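Local coordinates for protein 2-hydroxyisobutanoyl-CoA mutase large subunit (Aquincola tertiaricarbonis, PDB 4R3U) that supplies the substrate-binding large subunit of a cobalamin-dependent mutase that interconverts 2-hydroxyisobutyryl-CoA and (S)-3-hydroxybutyryl-CoA, at residues D160-L165 and V191-K196. Sequence-based numbering, arbitrary orientation.
Sequences DMEALL and VALGEK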
ATOM      1  N   ASP A 160     -10.246  38.281  -0.282  1.00 33.06           N
ATOM      2  CA  ASP A 160     -10.239  36.936  -0.870  1.00 30.43           C
ATOM      3  C   ASP A 160      -9.879  35.905   0.194  1.00 37.37           C
ATOM      4  O   ASP A 160     -10.361  34.753   0.138  1.00 38.38           O
ATOM      5  CB  ASP A 160      -9.194  36.804  -1.990  1.00 29.69           C
ATOM      6  CG  ASP A 160      -9.301  37.705  -3.196  1.00 38.66           C
ATOM      7  OD1 ASP A 160     -10.426  38.153  -3.512  1.00 38.13           O
ATOM      8  OD2 ASP A 160      -8.277  37.880  -3.892  1.00 46.68           O
ATOM      9  N   MET A 161      -8.945  36.275   1.098  1.00 33.39           N
ATOM     10  CA  MET A 161      -8.541  35.363   2.179  1.00 33.10           C
ATOM     11  C   MET A 161      -9.710  35.141   3.181  1.00 38.38           C
ATOM     12  O   MET A 161      -9.834  34.048   3.735  1.00 39.10           O
ATOM     13  CB  MET A 161      -7.269  35.849   2.903  1.00 34.92           C
ATOM     14  CG  MET A 161      -6.687  34.796   3.837  1.00 36.05           C
ATOM     15  SD  MET A 161      -5.061  35.195   4.494  1.00 38.77           S
ATOM     16  CE  MET A 161      -4.040  34.975   2.951  1.00 34.95           C
ATOM     17  N   GLU A 162     -10.565  36.160   3.380  1.00 33.84           N
ATOM     18  CA  GLU A 162     -11.728  36.084   4.249  1.00 33.73           C
ATOM     19  C   GLU A 162     -12.673  35.060   3.655  1.00 38.08           C
ATOM     20  O   GLU A 162     -13.175  34.216   4.398  1.00 38.37           O
ATOM     21  CB  GLU A 162     -12.402  37.458   4.376  1.00 36.10           C
ATOM     22  CG  GLU A 162     -11.538  38.463   5.120  1.00 46.18           C
ATOM     23  CD  GLU A 162     -11.928  39.926   5.043  1.00 64.33           C
ATOM     24  OE1 GLU A 162     -12.752  40.294   4.174  1.00 70.50           O
ATOM     25  OE2 GLU A 162     -11.369  40.715   5.835  1.00 50.29           O
ATOM     26  N   ALA A 163     -12.838  35.074   2.297  1.00 34.50           N
ATOM     27  CA  ALA A 163     -13.654  34.116   1.524  1.00 33.34           C
ATOM     28  C   ALA A 163     -13.055  32.735   1.637  1.00 37.86           C
ATOM     29  O   ALA A 163     -13.796  31.782   1.866  1.00 39.13           O
ATOM     30  CB  ALA A 163     -13.736  34.525   0.059  1.00 33.41           C
ATOM     31  N   LEU A 164     -11.711  32.641   1.538  1.00 33.78           N
ATOM     32  CA  LEU A 164     -10.930  31.410   1.639  1.00 33.45           C
ATOM     33  C   LEU A 164     -11.087  30.681   2.964  1.00 37.06           C
ATOM     34  O   LEU A 164     -11.195  29.460   2.976  1.00 37.77           O
ATOM     35  CB  LEU A 164      -9.430  31.694   1.376  1.00 33.27           C
ATOM     36  CG  LEU A 164      -8.458  30.490   1.485  1.00 36.41           C
ATOM     37  CD1 LEU A 164      -8.544  29.617   0.272  1.00 36.51           C
ATOM     38  CD2 LEU A 164      -7.043  30.945   1.688  1.00 36.49           C
ATOM     39  N   LEU A 165     -11.006  31.414   4.057  1.00 33.81           N
ATOM     40  CA  LEU A 165     -11.028  30.894   5.418  1.00 33.13           C
ATOM     41  C   LEU A 165     -12.350  31.162   6.150  1.00 37.13           C
ATOM     42  O   LEU A 165     -12.402  31.098   7.376  1.00 36.68           O
ATOM     43  CB  LEU A 165      -9.796  31.441   6.199  1.00 33.21           C
ATOM     44  CG  LEU A 165      -8.423  30.929   5.707  1.00 34.45           C
ATOM     45  CD1 LEU A 165      -7.294  31.782   6.217  1.00 33.02           C
ATOM     46  CD2 LEU A 165      -8.201  29.436   6.076  1.00 34.75           C
ATOM     47  N   VAL A 191      -2.216  37.435   9.361  1.00 34.88           N
ATOM     48  CA  VAL A 191      -2.097  38.180  10.612  1.00 36.44           C
ATOM     49  C   VAL A 191      -3.231  39.195  10.717  1.00 42.17           C
ATOM     50  O   VAL A 191      -3.926  39.217  11.735  1.00 45.15           O
ATOM     51  CB  VAL A 191      -0.677  38.792  10.813  1.00 38.04           C
ATOM     52  CG1 VAL A 191      -0.633  39.772  11.995  1.00 38.65           C
ATOM     53  CG2 VAL A 191       0.356  37.690  10.998  1.00 36.70           C
ATOM     54  N   ALA A 192      -3.454  39.989   9.648  1.00 37.97           N
ATOM     55  CA  ALA A 192      -4.539  40.967   9.548  1.00 38.21           C
ATOM     56  C   ALA A 192      -5.902  40.295   9.766  1.00 42.01           C
ATOM     57  O   ALA A 192      -6.724  40.848  10.498  1.00 44.57           O
ATOM     58  CB  ALA A 192      -4.501  41.647   8.188  1.00 37.73           C
ATOM     59  N   LEU A 193      -6.121  39.089   9.186  1.00 37.68           N
ATOM     60  CA  LEU A 193      -7.359  38.306   9.343  1.00 38.07           C
ATOM     61  C   LEU A 193      -7.570  37.853  10.811  1.00 41.57           C
ATOM     62  O   LEU A 193      -8.670  37.998  11.339  1.00 40.78           O
ATOM     63  CB  LEU A 193      -7.387  37.097   8.370  1.00 36.44           C
ATOM     64  CG  LEU A 193      -8.615  36.159   8.438  1.00 40.25           C
ATOM     65  CD1 LEU A 193      -9.902  36.860   8.038  1.00 40.97           C
ATOM     66  CD2 LEU A 193      -8.433  34.966   7.558  1.00 39.62           C
ATOM     67  N   GLY A 194      -6.510  37.334  11.429  1.00 39.42           N
ATOM     68  CA  GLY A 194      -6.495  36.880  12.813  1.00 40.68           C
ATOM     69  C   GLY A 194      -6.837  37.986  13.774  1.00 46.75           C
ATOM     70  O   GLY A 194      -7.622  37.771  14.699  1.00 48.37           O
ATOM     71  N   GLU A 195      -6.300  39.201  13.517  1.00 44.26           N
ATOM     72  CA  GLU A 195      -6.571  40.402  14.306  1.00 46.21           C
ATOM     73  C   GLU A 195      -8.042  40.813  14.168  1.00 50.72           C
ATOM     74  O   GLU A 195      -8.720  41.016  15.183  1.00 52.35           O
ATOM     75  CB  GLU A 195      -5.620  41.550  13.915  1.00 48.46           C
ATOM     76  CG  GLU A 195      -4.221  41.397  14.502  1.00 62.86           C
ATOM     77  CD  GLU A 195      -3.142  42.368  14.045  1.00 84.25           C
ATOM     78  OE1 GLU A 195      -2.226  42.651  14.852  1.00 79.14           O
ATOM     79  OE2 GLU A 195      -3.173  42.798  12.870  1.00 74.33           O
ATOM     80  N   LYS A 196      -8.541  40.887  12.906  1.00 45.43           N
ATOM     81  CA  LYS A 196      -9.921  41.229  12.548  1.00 44.84           C
ATOM     82  C   LYS A 196     -10.912  40.297  13.263  1.00 48.84           C
ATOM     83  O   LYS A 196     -11.964  40.732  13.717  1.00 50.44           O
ATOM     84  CB  LYS A 196     -10.100  41.138  11.020  1.00 44.23           C
ATOM     85  CG  LYS A 196     -11.363  41.811  10.515  1.00 53.65           C
ATOM     86  CD  LYS A 196     -11.285  42.192   9.051  1.00 60.67           C
ATOM     87  CE  LYS A 196     -12.590  42.792   8.581  1.00 66.07           C
ATOM     88  NZ  LYS A 196     -12.523  43.226   7.166  1.00 72.92           N
TER
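The ammonium group of K196 forms a salt bridge to E162, with NZ 3.1 Å from OE2 on the syn side of the carboxylate and 27° out of its plane. Both side chains run extended beyond CG and meet at about a right angle. OE2 of E162 lies beside the end of the lysine, with CD of K196 also 3.5 Å from it. This ion pair sits at the outer, partly solvent-open margin of the contact. Beneath it, L193 reaches from helix 183-196 toward helix 158-164, CG anti to the backbone N (chi1 179°), and spreads its two methyls over different neighbours. CD1 rests 3.7 Å from CG of E162, against the aliphatic part of the glutamate; CD2 rests against M161 and L165 together, 4.1 Å from CG of M161 and 3.6 Å from CD1 of L165. L193 buries more surface in the contact than any other residue; the axes of helix segments 160-164 and 191-196 come within 10.6 Å, inclined by 68°. M161 and L165 also lean on F177 of strand 175-178, and L170 of the connecting loop touches both leucines. M161 lies about 8 Å, side chain to side chain, from the CoA-ester-binding V208. The arrangement joins the helices that flank strand 175-178 in sequence, packed together in the outer helical layer of the substrate-binding (beta/alpha)8 TIM barrel.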